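Local coordinates for protein endonuclease V (Bacillus subtilis, PDB 3GA2) that probably takes part in DNA repair as a magnesium-dependent endonuclease, cutting the second phosphodiester bond 3' to a deoxyinosine and leaving the lesion on the nicked strand, at residues 137-141 with 192-196; 21-25 with 122-126; 56-62 with 76-82. The protein carries 1 engineered substitution. All blocks are in the same frame, centred on the assembly; numbering follows the deposited sequence.

Interactions 1 and 3 belong to the same mixed sheet of an RNase H-like fold, on opposite sides of the chain's centre, with their own centres about 22 Å apart. In the sheet order, strands 41-52 and 113-116 lie between them; these carry Asp-46 and Asp-116, predicted ligands of magnesium, so the two contacts lie on either side, in sheet order, of the strands that carry the probable active site. Interaction 2 lies off the sheet, where helix 14-25 meets the loop before helix 128-136; its centre is about 14 Å from that of interaction 1 and 24 Å from that of interaction 3. Along the chain, interaction 3 is nested within the loop closed by interaction 2, and interaction 1 follows both.

Interaction 1 (137-141 with 192-196)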
# COMPACT_ATOMS: atom_id res chain seq x y z
N GLY A 137 2.29 -9.23 9.16
CA GLY A 137 1.52 -9.63 10.33
C GLY A 137 0.89 -8.42 11.02
O GLY A 137 0.60 -8.45 12.22
N LYS A 138 0.69 -7.35 10.26
CA LYS A 138 0.10 -6.15 10.81
C LYS A 138 -1.04 -5.65 9.94
O LYS A 138 -1.15 -6.01 8.77
CB LYS A 138 1.16 -5.05 10.93
CG LYS A 138 2.27 -5.33 11.94
CD LYS A 138 1.76 -5.34 13.38
CE LYS A 138 2.91 -5.31 14.38
NZ LYS A 138 2.43 -5.15 15.79
N PRO A 139 -1.92 -4.82 10.50
CA PRO A 139 -3.03 -4.28 9.71
C PRO A 139 -2.43 -3.39 8.61
O PRO A 139 -1.47 -2.66 8.86
CB PRO A 139 -3.81 -3.46 10.72
CG PRO A 139 -3.56 -4.17 12.02
CD PRO A 139 -2.10 -4.51 11.94
N THR A 140 -2.99 -3.46 7.41
CA THR A 140 -2.50 -2.64 6.31
C THR A 140 -3.67 -1.94 5.63
O THR A 140 -4.82 -2.39 5.73
CB THR A 140 -1.72 -3.46 5.25
OG1 THR A 140 -2.58 -4.46 4.68
CG2 THR A 140 -0.50 -4.14 5.88
N ILE A 141 -3.37 -0.84 4.95
CA ILE A 141 -4.37 -0.05 4.25
C ILE A 141 -3.86 0.30 2.86
O ILE A 141 -2.67 0.58 2.68
CB ILE A 141 -4.67 1.27 5.00
CG1 ILE A 141 -5.27 0.97 6.38
CG2 ILE A 141 -5.65 2.14 4.18
CD1 ILE A 141 -5.35 2.20 7.30
N CYS A 192 -9.24 -1.68 2.15
CA CYS A 192 -8.62 -2.30 3.30
C CYS A 192 -7.46 -3.07 2.72
O CYS A 192 -7.46 -3.41 1.54
CB CYS A 192 -9.56 -3.32 3.95
SG CYS A 192 -10.98 -2.65 4.79
N GLY A 193 -6.45 -3.31 3.55
CA GLY A 193 -5.32 -4.11 3.12
C GLY A 193 -5.73 -5.46 3.67
O GLY A 193 -6.32 -6.27 2.95
N ASN A 194 -5.45 -5.70 4.95
CA ASN A 194 -5.85 -6.93 5.62
C ASN A 194 -5.82 -6.67 7.12
O ASN A 194 -5.10 -5.79 7.59
CB ASN A 194 -4.93 -8.11 5.26
CG ASN A 194 -5.50 -9.46 5.70
OD1 ASN A 194 -6.69 -9.57 6.00
ND2 ASN A 194 -4.65 -10.48 5.72
N TYR A 195 -6.64 -7.41 7.87
CA TYR A 195 -6.69 -7.27 9.32
C TYR A 195 -7.27 -5.94 9.81
O TYR A 195 -6.88 -5.43 10.87
CB TYR A 195 -5.29 -7.46 9.91
CG TYR A 195 -4.57 -8.70 9.42
CD1 TYR A 195 -5.19 -9.94 9.46
CD2 TYR A 195 -3.27 -8.63 8.93
CE1 TYR A 195 -4.53 -11.09 9.03
CE2 TYR A 195 -2.60 -9.77 8.50
CZ TYR A 195 -3.23 -10.99 8.55
OH TYR A 195 -2.55 -12.12 8.14
N ILE A 196 -8.22 -5.39 9.06
CA ILE A 196 -8.83 -4.12 9.42
C ILE A 196 -10.08 -3.90 8.56
O ILE A 196 -10.10 -4.29 7.39
CB ILE A 196 -7.83 -2.97 9.19
CG1 ILE A 196 -8.42 -1.63 9.62
CG2 ILE A 196 -7.45 -2.91 7.70
CD1 ILE A 196 -7.42 -0.47 9.49
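Thr-140 faces two residues at once, Gly-193 and Asn-194: a classic beta bulge between antiparallel strands 140-144 and 188-194 of the RNase H-like sheet. Thr-140 N donates to Asn-194 O at 3.1 Å, in the carbonyl plane, while Thr-140 O receives weak bonds from the amides of Gly-193 and Asn-194. Glycine suits the bulge because Thr-140 OG1 stands only 3.2 Å from Gly-193 CA, leaving no room there for a side chain. That hydroxyl, held between its own backbone N and carbonyl carbon (chi1 61°), is bonded to Ala-129 O.

Past the bulge, Tyr-195 turns the edge of its ring to Lys-138: CD2 lies 3.4 Å from Lys-138 O, which sits in the ring plane. Over one face of the ring stands Asn-194 ND2, the other end of that amide being bonded through OD1 to Asn-29 N. Pro-139 lays its CG beside Tyr-195 CB at 4.3 Å, an apolar ring fitted to an aliphatic shoulder. The two isoleucines cross at about a right angle, Ile-141 CD1 meeting Ile-196 CD1 at 4.0 Å, and Ser-201 of helix 198-207 touches both. The other branch of Ile-196, CG2, presses to 3.3 Å from Thr-140 O.

Interaction 2 (21-25 with 122-126)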
# COMPACT_ATOMS: atom_id res chain seq x y z
N GLN A 21 -2.02 -16.40 -4.78
CA GLN A 21 -3.07 -15.42 -4.50
C GLN A 21 -4.33 -16.08 -3.96
O GLN A 21 -4.88 -15.65 -2.95
CB GLN A 21 -3.44 -14.63 -5.75
CG GLN A 21 -2.33 -13.76 -6.30
CD GLN A 21 -2.81 -12.82 -7.38
OE1 GLN A 21 -3.68 -13.17 -8.19
NE2 GLN A 21 -2.24 -11.62 -7.42
N PHE A 22 -4.78 -17.13 -4.64
CA PHE A 22 -5.99 -17.82 -4.23
C PHE A 22 -5.88 -18.42 -2.83
O PHE A 22 -6.86 -18.49 -2.09
CB PHE A 22 -6.35 -18.90 -5.26
CG PHE A 22 -7.02 -18.36 -6.49
CD1 PHE A 22 -8.18 -17.59 -6.39
CD2 PHE A 22 -6.51 -18.62 -7.76
CE1 PHE A 22 -8.82 -17.10 -7.52
CE2 PHE A 22 -7.15 -18.13 -8.90
CZ PHE A 22 -8.30 -17.37 -8.78
N ASN A 23 -4.68 -18.85 -2.46
CA ASN A 23 -4.48 -19.42 -1.14
C ASN A 23 -4.60 -18.32 -0.09
O ASN A 23 -5.39 -18.43 0.85
CB ASN A 23 -3.09 -20.07 -1.05
CG ASN A 23 -3.04 -21.42 -1.74
OD1 ASN A 23 -1.97 -21.99 -1.95
ND2 ASN A 23 -4.21 -21.95 -2.09
N LEU A 24 -3.82 -17.26 -0.24
CA LEU A 24 -3.84 -16.16 0.71
C LEU A 24 -5.18 -15.44 0.74
O LEU A 24 -5.62 -14.99 1.79
CB LEU A 24 -2.73 -15.17 0.38
CG LEU A 24 -1.31 -15.74 0.42
CD1 LEU A 24 -0.33 -14.67 -0.00
CD2 LEU A 24 -0.99 -16.25 1.83
N LYS A 25 -5.83 -15.35 -0.42
CA LYS A 25 -7.12 -14.67 -0.52
C LYS A 25 -8.15 -15.27 0.43
O LYS A 25 -9.01 -14.56 0.93
CB LYS A 25 -7.64 -14.75 -1.96
CG LYS A 25 -8.90 -13.94 -2.19
CD LYS A 25 -9.24 -13.83 -3.67
CE LYS A 25 -9.58 -15.17 -4.29
NZ LYS A 25 -10.03 -15.01 -5.70
N HIS A 122 -8.92 -4.87 -5.82
CA HIS A 122 -8.09 -5.51 -6.82
C HIS A 122 -8.86 -6.66 -7.44
O HIS A 122 -9.70 -7.27 -6.78
CB HIS A 122 -6.80 -6.00 -6.15
CG HIS A 122 -5.93 -6.83 -7.04
ND1 HIS A 122 -6.08 -8.19 -7.16
CD2 HIS A 122 -4.92 -6.48 -7.87
CE1 HIS A 122 -5.20 -8.65 -8.03
NE2 HIS A 122 -4.48 -7.63 -8.47
N TYR A 123 -8.55 -6.96 -8.70
CA TYR A 123 -9.20 -8.03 -9.46
C TYR A 123 -9.46 -9.27 -8.62
O TYR A 123 -10.50 -9.91 -8.74
CB TYR A 123 -8.34 -8.45 -10.67
CG TYR A 123 -7.99 -7.34 -11.63
CD1 TYR A 123 -6.66 -6.96 -11.83
CD2 TYR A 123 -8.98 -6.67 -12.36
CE1 TYR A 123 -6.33 -5.93 -12.72
CE2 TYR A 123 -8.66 -5.65 -13.25
CZ TYR A 123 -7.33 -5.28 -13.42
OH TYR A 123 -7.01 -4.26 -14.29
N ASN A 124 -8.50 -9.63 -7.78
CA ASN A 124 -8.67 -10.81 -6.96
C ASN A 124 -8.46 -10.50 -5.49
O ASN A 124 -8.01 -11.34 -4.72
CB ASN A 124 -7.69 -11.90 -7.43
CG ASN A 124 -8.29 -13.28 -7.34
OD1 ASN A 124 -9.44 -13.50 -7.71
ND2 ASN A 124 -7.49 -14.24 -6.87
N HIS A 125 -8.81 -9.27 -5.10
CA HIS A 125 -8.67 -8.81 -3.72
C HIS A 125 -7.26 -9.08 -3.22
O HIS A 125 -7.04 -9.26 -2.03
CB HIS A 125 -9.69 -9.52 -2.82
CG HIS A 125 -11.11 -9.14 -3.10
ND1 HIS A 125 -12.15 -10.05 -3.08
CD2 HIS A 125 -11.68 -7.94 -3.38
CE1 HIS A 125 -13.29 -9.44 -3.34
NE2 HIS A 125 -13.03 -8.16 -3.53
N MSE A 126 -6.30 -9.10 -4.13
CA MSE A 126 -4.94 -9.40 -3.71
C MSE A 126 -3.91 -8.34 -4.11
O MSE A 126 -2.82 -8.67 -4.58
CB MSE A 126 -4.54 -10.77 -4.25
CG MSE A 126 -3.56 -11.53 -3.38
SE MSE A 126 -4.11 -11.71 -1.52
CE MSE A 126 -2.35 -11.94 -0.78
O HOH W 1 -0.74 -10.61 -5.27
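Lys-25 reaches over the amide of Asn-124, its NZ donating to Asn-124 OD1 at 2.6 Å. The approach is from above the carbonyl plane, 42° out of it, with a C=O...N angle of only 95°. NZ also comes within 2.9 Å of Asn-124 ND2, itself a donor, so the exact placing of this amide is doubtful. Lys-25 gets there by a bend in its chain at chi3 (65°), its aliphatic part passing close to Asn-124 O. The same amide stands on edge over Phe-22: its plane is 88° from that of the ring, and ND2 lies above one face, 3.2 Å from Phe-22 CE1. The electron-rich face of a phenylalanine is a tolerable neighbour for an amide nitrogen.

These contacts seat helix 14-25 on the loop between strand 113-116 and helix 128-136 of the RNase H-like fold.

On the buried side, the selenomethionine Met-126 takes over. Its CE presses against Leu-24, 3.5 Å from both CB and CD1 of that leucine, tighter than usual carbon contact. Its CG lies against Gln-21 CG at 3.9 Å, the two flexible chains sliding past each other in opposite directions. A water bridges the two segments, accepting from Gln-21 NE2 and donating to Met-126 O.

His-131 and Phe-134 of helix 128-136 touch both Leu-24 and Met-126, while Phe-90 and Phe-93 also touch Gln-21. Within the loop, His-125 N bonds to His-122 O at 2.8 Å, and the His-125 ring is stacked on Tyr-120.

Interaction 3 (56-62 with 76-82); sequences PYGVCCI and VHSMGRI
Pro-56 and Ile-82 meet at the open end of a beta hairpin, away from its turn; the strands, 55-66 and 72-81, run antiparallel at the margin of the RNase H-like sheet, 72-81 being its outermost strand on this side within the chain. Ile-82 CG2 is pushed to 3.4 Å from Pro-56 CG, closer than carbons usually pack, the isoleucine crossing the pyrrolidine ring at about a right angle, and the backbones are tied here by Ile-82 N to Pro-56 O. Farther along, reciprocal backbone bonds join Cys-60 with Ser-78 and Ile-62 with Val-76; between Gly-58 and Gly-80 one of the two is weak.

The missing side chain of Gly-58 leaves a place on the face it shares with Cys-60 and Ile-62, and Ile-82 CD1 leans into it, 4.6 Å from Gly-58 CA. Helix 96-105 covers this face, Leu-98 touching both Ile-82 and Ser-78. At the end of this face nearer the hairpin turn, Ile-62 and Val-76 make a branched, apolar pair, CB of Ile-62 against CG2 of Val-76 at 3.6 Å, with Leu-106 touching both.

On the other face stand Val-59, Cys-61, His-77 and the selenomethionine Met-79. Val-59 CG2 is wedged 3.4 Å from Met-79 CG, closer than usual, and the Met-79 chain then bends away at chi2 (-87°). Cys-61 SG lies against His-77 CB, buried under helix 217-235, where Glu-225 and Leu-229 touch it. Tyr-233 of that helix touches Val-59 and His-77, while Cys-61 lies about 6 Å, side chain to side chain, from Asp-46, a predicted magnesium ligand.

Near the Pro-56 end the Tyr-57 ring leans across to the opposite strand, making a CH-pi contact: Arg-81 CA lies over its face, 4.0 Å from the ring centroid and 30° off the normal.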
# COMPACT_ATOMS: atom_id res chain seq x y z
N PRO A 56 15.94 -3.05 -14.84
CA PRO A 56 15.00 -2.29 -14.00
C PRO A 56 15.32 -2.39 -12.51
O PRO A 56 15.55 -3.48 -11.99
CB PRO A 56 13.67 -2.93 -14.35
CG PRO A 56 14.04 -4.37 -14.48
CD PRO A 56 15.33 -4.31 -15.30
N TYR A 57 15.33 -1.25 -11.83
CA TYR A 57 15.61 -1.22 -10.40
C TYR A 57 14.45 -0.65 -9.60
O TYR A 57 13.52 -0.06 -10.16
CB TYR A 57 16.86 -0.40 -10.09
CG TYR A 57 18.16 -1.05 -10.50
CD1 TYR A 57 18.55 -1.10 -11.84
CD2 TYR A 57 19.01 -1.60 -9.55
CE1 TYR A 57 19.75 -1.70 -12.22
CE2 TYR A 57 20.21 -2.19 -9.91
CZ TYR A 57 20.58 -2.24 -11.25
OH TYR A 57 21.77 -2.82 -11.61
N GLY A 58 14.51 -0.81 -8.29
CA GLY A 58 13.46 -0.30 -7.43
C GLY A 58 13.93 0.01 -6.02
O GLY A 58 14.80 -0.68 -5.48
N VAL A 59 13.37 1.05 -5.44
CA VAL A 59 13.71 1.44 -4.08
C VAL A 59 12.45 1.58 -3.25
O VAL A 59 11.55 2.35 -3.59
CB VAL A 59 14.46 2.78 -4.04
CG1 VAL A 59 14.81 3.14 -2.60
CG2 VAL A 59 15.72 2.70 -4.87
N CYS A 60 12.38 0.83 -2.16
CA CYS A 60 11.22 0.88 -1.27
C CYS A 60 11.59 1.64 -0.01
O CYS A 60 12.59 1.34 0.63
CB CYS A 60 10.75 -0.52 -0.89
SG CYS A 60 9.55 -0.52 0.49
N CYS A 61 10.77 2.62 0.34
CA CYS A 61 10.99 3.41 1.54
C CYS A 61 9.83 3.21 2.50
O CYS A 61 8.66 3.15 2.09
CB CYS A 61 11.09 4.90 1.23
SG CYS A 61 12.57 5.44 0.36
N ILE A 62 10.15 3.09 3.78
CA ILE A 62 9.15 2.95 4.81
C ILE A 62 9.39 4.11 5.76
O ILE A 62 10.50 4.30 6.26
CB ILE A 62 9.29 1.62 5.58
CG1 ILE A 62 8.96 0.44 4.66
CG2 ILE A 62 8.35 1.61 6.79
CD1 ILE A 62 9.11 -0.92 5.31
N VAL A 76 13.61 3.91 6.73
CA VAL A 76 14.45 2.83 6.21
C VAL A 76 14.15 2.66 4.74
O VAL A 76 13.14 3.16 4.24
CB VAL A 76 14.16 1.47 6.90
CG1 VAL A 76 14.54 1.53 8.37
CG2 VAL A 76 12.69 1.10 6.73
N HIS A 77 15.02 1.97 4.03
CA HIS A 77 14.78 1.75 2.62
C HIS A 77 15.50 0.49 2.16
O HIS A 77 16.43 0.01 2.81
CB HIS A 77 15.23 2.96 1.80
CG HIS A 77 16.71 3.12 1.72
ND1 HIS A 77 17.51 2.37 0.88
CD2 HIS A 77 17.56 3.93 2.42
CE1 HIS A 77 18.77 2.71 1.05
NE2 HIS A 77 18.83 3.65 1.98
N SER A 78 15.04 -0.03 1.04
CA SER A 78 15.61 -1.22 0.45
C SER A 78 15.84 -0.87 -1.01
O SER A 78 15.06 -0.12 -1.60
CB SER A 78 14.61 -2.38 0.58
OG SER A 78 15.21 -3.61 0.22
N MSE A 79 16.92 -1.38 -1.59
CA MSE A 79 17.24 -1.09 -2.98
C MSE A 79 17.85 -2.32 -3.65
O MSE A 79 18.64 -3.04 -3.03
CB MSE A 79 18.19 0.10 -3.07
CG MSE A 79 18.44 0.64 -4.47
SE MSE A 79 19.88 -0.25 -5.42
CE MSE A 79 21.36 0.74 -4.66
N GLY A 80 17.48 -2.55 -4.91
CA GLY A 80 18.00 -3.69 -5.65
C GLY A 80 17.35 -3.84 -7.02
O GLY A 80 16.28 -3.27 -7.27
N ARG A 81 17.99 -4.59 -7.91
CA ARG A 81 17.44 -4.80 -9.25
C ARG A 81 16.12 -5.55 -9.16
O ARG A 81 16.05 -6.64 -8.59
CB ARG A 81 18.43 -5.58 -10.12
CG ARG A 81 18.02 -5.70 -11.59
CD ARG A 81 19.06 -6.44 -12.40
NE ARG A 81 19.16 -7.85 -12.02
CZ ARG A 81 18.21 -8.75 -12.26
NH1 ARG A 81 17.09 -8.39 -12.88
NH2 ARG A 81 18.38 -10.00 -11.87
N ILE A 82 15.07 -4.96 -9.72
CA ILE A 82 13.76 -5.58 -9.70
C ILE A 82 13.71 -6.70 -10.74
O ILE A 82 14.28 -6.58 -11.82
CB ILE A 82 12.65 -4.55 -10.02
CG1 ILE A 82 11.40 -4.86 -9.20
CG2 ILE A 82 12.32 -4.56 -11.51
CD1 ILE A 82 11.55 -4.52 -7.74